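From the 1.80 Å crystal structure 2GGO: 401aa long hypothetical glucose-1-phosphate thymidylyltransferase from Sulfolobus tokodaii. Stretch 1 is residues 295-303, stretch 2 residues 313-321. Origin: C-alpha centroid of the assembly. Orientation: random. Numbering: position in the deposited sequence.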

ATOM      1  N   VAL A 295     -10.971  -3.577  18.576  1.00 19.39           N
ATOM      2  CA  VAL A 295     -10.118  -3.541  17.396  1.00 20.04           C
ATOM      3  C   VAL A 295      -8.681  -3.354  17.834  1.00 21.47           C
ATOM      4  O   VAL A 295      -8.419  -2.645  18.804  1.00 19.23           O
ATOM      5  CB  VAL A 295     -10.526  -2.357  16.446  1.00 20.79           C
ATOM      6  CG1 VAL A 295      -9.583  -2.262  15.239  1.00 20.89           C
ATOM      7  CG2 VAL A 295     -11.949  -2.486  16.001  1.00 21.48           C
ATOM      8  N   LYS A 296      -7.770  -4.043  17.138  1.00 20.79           N
ATOM      9  CA  LYS A 296      -6.360  -3.940  17.433  1.00 22.55           C
ATOM     10  C   LYS A 296      -5.564  -4.062  16.164  1.00 21.39           C
ATOM     11  O   LYS A 296      -5.792  -4.985  15.350  1.00 21.30           O
ATOM     12  CB  LYS A 296      -5.946  -5.092  18.357  1.00 22.72           C
ATOM     13  CG  LYS A 296      -4.587  -4.842  19.027  1.00 25.60           C
ATOM     14  CD  LYS A 296      -3.819  -6.124  19.070  1.00 26.08           C
ATOM     15  CE  LYS A 296      -3.968  -6.947  17.872  1.00 28.28           C
ATOM     16  NZ  LYS A 296      -2.962  -8.081  17.923  1.00 25.26           N
ATOM     17  N   GLU A 297      -4.587  -3.196  16.003  1.00 20.20           N
ATOM     18  CA  GLU A 297      -3.717  -3.289  14.829  1.00 19.81           C
ATOM     19  C   GLU A 297      -4.403  -3.619  13.538  1.00 18.02           C
ATOM     20  O   GLU A 297      -4.084  -4.611  12.865  1.00 17.64           O
ATOM     21  CB  GLU A 297      -2.615  -4.309  15.039  1.00 19.58           C
ATOM     22  CG  GLU A 297      -1.399  -3.947  14.208  1.00 23.81           C
ATOM     23  CD  GLU A 297      -0.124  -4.482  14.809  1.00 29.79           C
ATOM     24  OE1 GLU A 297       0.658  -5.138  14.088  1.00 35.08           O
ATOM     25  OE2 GLU A 297       0.086  -4.251  16.021  1.00 37.45           O
ATOM     26  N   SER A 298      -5.319  -2.775  13.128  1.00 16.65           N
ATOM     27  CA  SER A 298      -5.996  -2.992  11.838  1.00 14.48           C
ATOM     28  C   SER A 298      -6.307  -1.680  11.184  1.00 14.92           C
ATOM     29  O   SER A 298      -6.398  -0.665  11.841  1.00 16.54           O
ATOM     30  CB  SER A 298      -7.338  -3.741  12.035  1.00 14.47           C
ATOM     31  OG  SER A 298      -7.174  -4.694  13.051  1.00 15.87           O
ATOM     32  N   VAL A 299      -6.548  -1.756   9.892  1.00 17.08           N
ATOM     33  CA  VAL A 299      -6.855  -0.636   9.066  1.00 17.50           C
ATOM     34  C   VAL A 299      -8.245  -0.925   8.580  1.00 17.56           C
ATOM     35  O   VAL A 299      -8.510  -1.972   7.959  1.00 18.87           O
ATOM     36  CB  VAL A 299      -5.874  -0.564   7.872  1.00 16.89           C
ATOM     37  CG1 VAL A 299      -6.126   0.694   7.057  1.00 18.32           C
ATOM     38  CG2 VAL A 299      -4.401  -0.590   8.431  1.00 15.78           C
ATOM     39  N   ILE A 300      -9.138  -0.023   8.884  1.00 19.26           N
ATOM     40  CA  ILE A 300     -10.550  -0.208   8.501  1.00 18.46           C
ATOM     41  C   ILE A 300     -10.881   1.052   7.687  1.00 19.34           C
ATOM     42  O   ILE A 300     -10.832   2.159   8.181  1.00 19.07           O
ATOM     43  CB  ILE A 300     -11.444  -0.365   9.770  1.00 20.23           C
ATOM     44  CG1 ILE A 300     -11.055  -1.631  10.589  1.00 18.77           C
ATOM     45  CG2 ILE A 300     -12.894  -0.483   9.429  1.00  8.80           C
ATOM     46  CD1 ILE A 300     -11.708  -1.674  12.019  1.00 18.06           C
ATOM     47  N   MET A 301     -11.152   0.836   6.405  1.00 20.37           N
ATOM     48  CA  MET A 301     -11.321   1.901   5.440  1.00 20.37           C
ATOM     49  C   MET A 301     -12.688   2.565   5.479  1.00 21.14           C
ATOM     50  O   MET A 301     -13.544   2.280   6.345  1.00 22.03           O
ATOM     51  CB  MET A 301     -10.918   1.391   4.045  1.00 19.46           C
ATOM     52  CG  MET A 301      -9.445   0.917   3.966  1.00 19.05           C
ATOM     53  SD  MET A 301      -8.909   0.136   2.439  1.00 21.74           S
ATOM     54  CE  MET A 301      -7.269  -0.348   2.962  1.00 20.71           C
ATOM     55  N   GLU A 302     -12.895   3.454   4.519  1.00 21.18           N
ATOM     56  CA  GLU A 302     -13.938   4.496   4.547  1.00 22.66           C
ATOM     57  C   GLU A 302     -15.352   3.960   4.764  1.00 21.53           C
ATOM     58  O   GLU A 302     -15.811   3.149   3.967  1.00 23.81           O
ATOM     59  CB  GLU A 302     -13.944   5.232   3.188  1.00 21.29           C
ATOM     60  CG  GLU A 302     -12.634   5.917   2.808  1.00 29.82           C
ATOM     61  CD  GLU A 302     -11.662   5.055   1.996  1.00 35.31           C
ATOM     62  OE1 GLU A 302     -11.808   3.828   1.964  1.00 34.83           O
ATOM     63  OE2 GLU A 302     -10.722   5.618   1.375  1.00 40.20           O
ATOM     64  N   GLY A 303     -16.068   4.514   5.743  1.00 23.27           N
ATOM     65  CA  GLY A 303     -17.468   4.185   5.952  1.00 21.52           C
ATOM     66  C   GLY A 303     -17.759   2.735   6.344  1.00 21.98           C
ATOM     67  O   GLY A 303     -18.899   2.317   6.329  1.00 23.09           O
TER
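Stretch 2 (313-321) GDSVIAEDV

How does stretch 2 lie on stretch 1? It runs alongside in the same direction, as a parallel neighbour in a beta sheet, with K296 CA 4.6 Å from G313 CA at one end and G303 CA 5.1 Å from D320 CA at the other. The register advances one residue for one residue from K296–G313 through I300–I317, shifts by one at M301, which lies nearest E319, and is back in step at G303, beside D320. Beta bridges form at K296–G313, V299–V316 and I300–I317. Most of stretch 2 is extended, but D314 (phi/psi 51/41) and D320 (50/45) turn with positive phi, as E297 (40/60) and G303 (64/12) do beside them. The two chains thus bend together, and about 700 Å² of surface is buried between them.

What holds the beginning of the contact, at K296 and E297? The backbone N of D314 donates to K296 O at 2.8 Å, while G313 CA approaches the same oxygen at 3.3 Å in a CA-H...O contact. The lysine side chain then reaches over to D314, and its NZ forms a salt bridge with D314 OD2 at 2.8 Å. A water accepts from K296 NZ at 3.0 Å and donates to D314 OD1 at 2.8 Å, so the second carboxylate oxygen is linked through the water to the same ammonium group. In D314 the CA-to-CB bond points away from stretch 1, yet its carboxylate, with chi1 in the m well, ends near the lysine. At the bend, E297 O receives a CA-H...O contact from D314 CA at 3.0 Å.

How does the ladder carry on through S298, V299 and I300? The CA-to-CB bond of S298 points toward stretch 2: its OG donates to K296 O within its own stretch (2.7 Å) and accepts a weak hydrogen bond from S315 N at 3.2 Å. A backbone pair follows at V299, whose N donates to S315 O at 3.1 Å and whose O accepts from I317 N at 2.7 Å. This is the parallel pattern, in which one residue bonds to the two that flank its partner, V316. V299 and V316 place their side chains on one face of the sheet, I300 and I317 on the other. There the isoleucines, both with chi1 m and chi2 t, meet at 3.9 Å between I300 CG1 and I317 CD1.

Where does the contact end, from M301 to G303? M301 N donates to I317 O at 2.8 Å; its CA-to-CB bond points toward stretch 2, and the long side chain lies against small apolar groups: M301 CE is 3.8 Å from V316 CG1 and M301 SD 4.2 Å from A318 CB. The final hydrogen bond of the contact runs from D320 N to E302 O at 3.1 Å, with E319 CB 3.6 Å from E302 OE1. G303 suits the last bend: positive phi favours glycine, and an ideal CB here would clash with D320 OD1, only 2.8 Å away.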

ATOM      1  N   GLY A 313      -8.655  -7.999  14.840  1.00 10.30           N
ATOM      2  CA  GLY A 313      -7.267  -7.905  15.316  1.00 11.15           C
ATOM      3  C   GLY A 313      -6.430  -8.152  14.090  1.00 12.02           C
ATOM      4  O   GLY A 313      -6.896  -8.856  13.200  1.00  8.25           O
ATOM      5  N   ASP A 314      -5.369  -7.355  13.885  1.00 11.36           N
ATOM      6  CA  ASP A 314      -4.403  -7.552  12.795  1.00 14.34           C
ATOM      7  C   ASP A 314      -4.961  -7.717  11.411  1.00 13.71           C
ATOM      8  O   ASP A 314      -4.456  -8.524  10.606  1.00 16.61           O
ATOM      9  CB  ASP A 314      -3.618  -8.770  13.083  1.00 13.10           C
ATOM     10  CG  ASP A 314      -2.936  -8.693  14.453  1.00 18.02           C
ATOM     11  OD1 ASP A 314      -1.942  -7.917  14.492  1.00 24.26           O
ATOM     12  OD2 ASP A 314      -3.397  -9.365  15.457  1.00 18.44           O
ATOM     13  N   SER A 315      -5.955  -6.955  11.090  1.00 16.77           N
ATOM     14  CA  SER A 315      -6.635  -7.114   9.814  1.00 13.85           C
ATOM     15  C   SER A 315      -6.673  -5.880   8.953  1.00 16.49           C
ATOM     16  O   SER A 315      -6.379  -4.783   9.429  1.00 17.78           O
ATOM     17  CB  SER A 315      -8.058  -7.548  10.091  1.00 12.69           C
ATOM     18  OG  SER A 315      -8.026  -8.604  11.109  1.00  6.67           O
ATOM     19  N   VAL A 316      -7.028  -6.078   7.695  1.00 18.46           N
ATOM     20  CA  VAL A 316      -7.248  -4.925   6.797  1.00 19.29           C
ATOM     21  C   VAL A 316      -8.644  -5.022   6.248  1.00 19.17           C
ATOM     22  O   VAL A 316      -8.970  -6.000   5.568  1.00 16.30           O
ATOM     23  CB  VAL A 316      -6.315  -4.884   5.585  1.00 20.83           C
ATOM     24  CG1 VAL A 316      -6.718  -3.676   4.696  1.00 21.68           C
ATOM     25  CG2 VAL A 316      -4.848  -4.685   6.020  1.00 18.71           C
ATOM     26  N   ILE A 317      -9.476  -4.030   6.526  1.00 17.29           N
ATOM     27  CA  ILE A 317     -10.865  -4.142   6.068  1.00 16.60           C
ATOM     28  C   ILE A 317     -11.195  -2.985   5.137  1.00 15.97           C
ATOM     29  O   ILE A 317     -10.990  -1.839   5.475  1.00 17.78           O
ATOM     30  CB  ILE A 317     -11.820  -4.130   7.261  1.00 16.27           C
ATOM     31  CG1 ILE A 317     -11.673  -5.368   8.121  1.00 14.18           C
ATOM     32  CG2 ILE A 317     -13.276  -4.028   6.881  1.00 13.37           C
ATOM     33  CD1 ILE A 317     -12.481  -5.083   9.433  1.00 16.31           C
ATOM     34  N   ALA A 318     -11.721  -3.290   3.961  1.00 14.51           N
ATOM     35  CA  ALA A 318     -11.757  -2.288   2.936  1.00 15.66           C
ATOM     36  C   ALA A 318     -12.969  -1.382   3.111  1.00 16.31           C
ATOM     37  O   ALA A 318     -13.434  -1.237   4.281  1.00 18.92           O
ATOM     38  CB  ALA A 318     -11.637  -2.902   1.585  1.00 12.65           C
ATOM     39  N   GLU A 319     -13.463  -0.725   2.064  1.00 16.94           N
ATOM     40  CA  GLU A 319     -14.504   0.288   2.253  1.00 17.57           C
ATOM     41  C   GLU A 319     -15.896  -0.255   2.218  1.00 18.55           C
ATOM     42  O   GLU A 319     -16.156  -1.246   1.579  1.00 19.44           O
ATOM     43  CB  GLU A 319     -14.373   1.439   1.202  1.00 18.77           C
ATOM     44  CG  GLU A 319     -14.746   1.089  -0.327  1.00 17.87           C
ATOM     45  CD  GLU A 319     -13.732   0.238  -1.043  1.00 22.25           C
ATOM     46  OE1 GLU A 319     -12.695  -0.039  -0.461  1.00 23.53           O
ATOM     47  OE2 GLU A 319     -13.953  -0.186  -2.205  1.00 23.40           O
ATOM     48  N   ASP A 320     -16.789   0.411   2.916  1.00 20.60           N
ATOM     49  CA  ASP A 320     -18.211   0.062   3.021  1.00 21.47           C
ATOM     50  C   ASP A 320     -18.481  -1.402   3.371  1.00 20.01           C
ATOM     51  O   ASP A 320     -19.340  -2.037   2.785  1.00 16.17           O
ATOM     52  CB  ASP A 320     -18.966   0.562   1.787  1.00 23.93           C
ATOM     53  CG  ASP A 320     -18.808   2.094   1.570  1.00 33.17           C
ATOM     54  OD1 ASP A 320     -18.954   2.870   2.570  1.00 41.35           O
ATOM     55  OD2 ASP A 320     -18.546   2.555   0.400  1.00 39.84           O
ATOM     56  N   VAL A 321     -17.737  -1.936   4.350  1.00 17.44           N
ATOM     57  CA  VAL A 321     -17.943  -3.282   4.853  1.00 15.14           C
ATOM     58  C   VAL A 321     -18.876  -3.166   6.020  1.00 17.23           C
ATOM     59  O   VAL A 321     -18.874  -2.125   6.692  1.00 15.65           O
ATOM     60  CB  VAL A 321     -16.611  -3.979   5.229  1.00 12.77           C
ATOM     61  CG1 VAL A 321     -16.858  -5.536   5.768  1.00  6.03           C
ATOM     62  CG2 VAL A 321     -15.743  -4.112   3.940  1.00 11.92           C
TER
HETATM   63  O   HOH W   1      -0.224  -7.869  16.765  1.00 40.53           O